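Long-range contact in proteasome accessory factor B/C (PafBC) (Paenarthrobacter aurescens, PDB 6SJ9), which is a transcriptional regulator with winged helix-turn-helix and WYL domains that takes part in the bacterial response to DNA damage: residues V280-P285 / A305-A310. Residues are numbered along the deposited sequence; the frame is centred on the assembly and turned at random.
Sequences VDFRDP and AELSAA
P285 and L307 meet where the first turn of helix 285-294 faces the first turn of helix 305-323. The L307 methyl CD1 lies 3.7 Å from the P285 carbonyl O and 4.4 Å from P285 CB. It rests on the proline carbonyl and comes only loosely near the ring. The other methyl, CD2, turns to F282 and stands 4.3 Å from its CE1, oblique to the ring. L307 has CG anti to its backbone N (chi1 178°), and the two branches beyond CG divide between P285 and F282. L288 and A247 pack on both F282 and L307, so the leucine sits in a buried apolar layer.

At the partly exposed margin, the E306 side chain crosses that of P285 obliquely. P285 CG is in van der Waals contact with the carboxylate, 3.9 Å from OE1 and 4.0 Å from OE2. The strongest polar partner of E306 is R245, in a salt bridge with OE1; R211 is a long, weak partner of OE2. A310 adds a loose contact, its CB 4.5 Å from P285 O. D284 is the N-cap, its OD1 accepting a hydrogen bond from E286 N.

Helix 305-323 is an additional helix after the fourth strand, packed against helix 285-294. Strand 275-282 leads into that second core helix of a beta-alpha-beta-beta-alpha-beta unit with strand order 2-3-1-4, the topology of a ferredoxin-like fold, here in the WCX domain.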
loop_
_atom_site.group_PDB
_atom_site.type_symbol
_atom_site.label_atom_id
_atom_site.label_comp_id
_atom_site.label_asym_id
_atom_site.label_seq_id
_atom_site.Cartn_x
_atom_site.Cartn_y
_atom_site.Cartn_z
ATOM N N VAL A 280 7.767 -2.991 23.083
ATOM C CA VAL A 280 6.797 -2.464 22.140
ATOM C C VAL A 280 5.418 -2.936 22.584
ATOM O O VAL A 280 5.262 -4.000 23.198
ATOM C CB VAL A 280 7.073 -2.871 20.678
ATOM C CG1 VAL A 280 8.461 -2.480 20.260
ATOM C CG2 VAL A 280 6.835 -4.352 20.472
ATOM N N ASP A 281 4.424 -2.101 22.321
ATOM C CA ASP A 281 3.048 -2.444 22.615
ATOM C C ASP A 281 2.441 -3.133 21.413
ATOM O O ASP A 281 2.631 -2.699 20.277
ATOM C CB ASP A 281 2.237 -1.198 22.972
ATOM C CG ASP A 281 2.666 -0.576 24.304
ATOM O OD1 ASP A 281 2.900 -1.344 25.264
ATOM O OD2 ASP A 281 2.790 0.668 24.382
ATOM N N PHE A 282 1.690 -4.199 21.675
ATOM C CA PHE A 282 0.934 -4.871 20.631
ATOM C C PHE A 282 -0.351 -5.358 21.277
ATOM O O PHE A 282 -0.435 -5.469 22.504
ATOM C CB PHE A 282 1.716 -6.038 20.027
ATOM C CG PHE A 282 1.835 -7.223 20.959
ATOM C CD1 PHE A 282 2.738 -7.209 21.998
ATOM C CD2 PHE A 282 1.069 -8.370 20.758
ATOM C CE1 PHE A 282 2.853 -8.297 22.854
ATOM C CE2 PHE A 282 1.192 -9.471 21.599
ATOM C CZ PHE A 282 2.080 -9.436 22.644
ATOM N N ARG A 283 -1.360 -5.629 20.440
ATOM C CA ARG A 283 -2.623 -6.216 20.887
ATOM C C ARG A 283 -2.740 -7.674 20.467
ATOM O O ARG A 283 -2.939 -8.534 21.329
ATOM C CB ARG A 283 -3.838 -5.379 20.439
ATOM C CG ARG A 283 -3.779 -3.962 21.018
ATOM C CD ARG A 283 -4.908 -3.014 20.615
ATOM N NE ARG A 283 -4.798 -2.474 19.258
ATOM C CZ ARG A 283 -5.171 -1.241 18.913
ATOM N NH1 ARG A 283 -5.618 -0.401 19.848
ATOM N NH2 ARG A 283 -5.059 -0.834 17.648
ATOM N N ASP A 284 -2.632 -7.975 19.165
ATOM C CA ASP A 284 -2.757 -9.342 18.660
ATOM C C ASP A 284 -1.381 -9.956 18.473
ATOM O O ASP A 284 -0.604 -9.470 17.640
ATOM C CB ASP A 284 -3.525 -9.349 17.332
ATOM C CG ASP A 284 -3.741 -10.782 16.751
ATOM O OD1 ASP A 284 -3.310 -11.799 17.351
ATOM O OD2 ASP A 284 -4.415 -10.890 15.708
ATOM N N PRO A 285 -1.063 -11.044 19.174
ATOM C CA PRO A 285 0.268 -11.648 19.030
ATOM C C PRO A 285 0.513 -12.302 17.687
ATOM O O PRO A 285 1.680 -12.419 17.299
ATOM C CB PRO A 285 0.329 -12.679 20.170
ATOM C CG PRO A 285 -1.067 -12.885 20.578
ATOM C CD PRO A 285 -1.847 -11.659 20.249
ATOM N N ALA A 305 5.789 -15.386 26.324
ATOM C CA ALA A 305 5.983 -16.698 25.719
ATOM C C ALA A 305 5.000 -16.973 24.588
ATOM O O ALA A 305 5.339 -17.697 23.656
ATOM C CB ALA A 305 5.893 -17.785 26.796
ATOM N N GLU A 306 3.776 -16.452 24.667
ATOM C CA GLU A 306 2.832 -16.696 23.589
ATOM C C GLU A 306 3.305 -16.029 22.300
ATOM O O GLU A 306 3.147 -16.587 21.206
ATOM C CB GLU A 306 1.434 -16.201 23.991
ATOM C CG GLU A 306 0.287 -16.831 23.168
ATOM C CD GLU A 306 -1.014 -15.996 23.117
ATOM O OE1 GLU A 306 -1.118 -14.981 23.850
ATOM O OE2 GLU A 306 -1.937 -16.361 22.334
ATOM N N LEU A 307 3.938 -14.854 22.427
ATOM C CA LEU A 307 4.535 -14.168 21.283
ATOM C C LEU A 307 5.726 -14.938 20.733
ATOM O O LEU A 307 5.885 -15.084 19.517
ATOM C CB LEU A 307 4.970 -12.762 21.711
ATOM C CG LEU A 307 5.651 -11.977 20.606
ATOM C CD1 LEU A 307 4.634 -11.893 19.525
ATOM C CD2 LEU A 307 5.981 -10.611 21.116
ATOM N N SER A 308 6.607 -15.374 21.628
ATOM C CA SER A 308 7.776 -16.150 21.240
ATOM C C SER A 308 7.376 -17.435 20.525
ATOM O O SER A 308 7.999 -17.830 19.532
ATOM C CB SER A 308 8.619 -16.446 22.479
ATOM O OG SER A 308 9.532 -17.490 22.232
ATOM N N ALA A 309 6.361 -18.126 21.038
ATOM C CA ALA A 309 6.004 -19.399 20.426
ATOM C C ALA A 309 5.411 -19.199 19.048
ATOM O O ALA A 309 5.569 -20.060 18.176
ATOM C CB ALA A 309 5.032 -20.170 21.321
ATOM N N ALA A 310 4.762 -18.060 18.820
ATOM C CA ALA A 310 4.201 -17.791 17.500
ATOM C C ALA A 310 5.298 -17.517 16.471
ATOM O O ALA A 310 5.182 -17.947 15.315
ATOM C CB ALA A 310 3.202 -16.634 17.580
#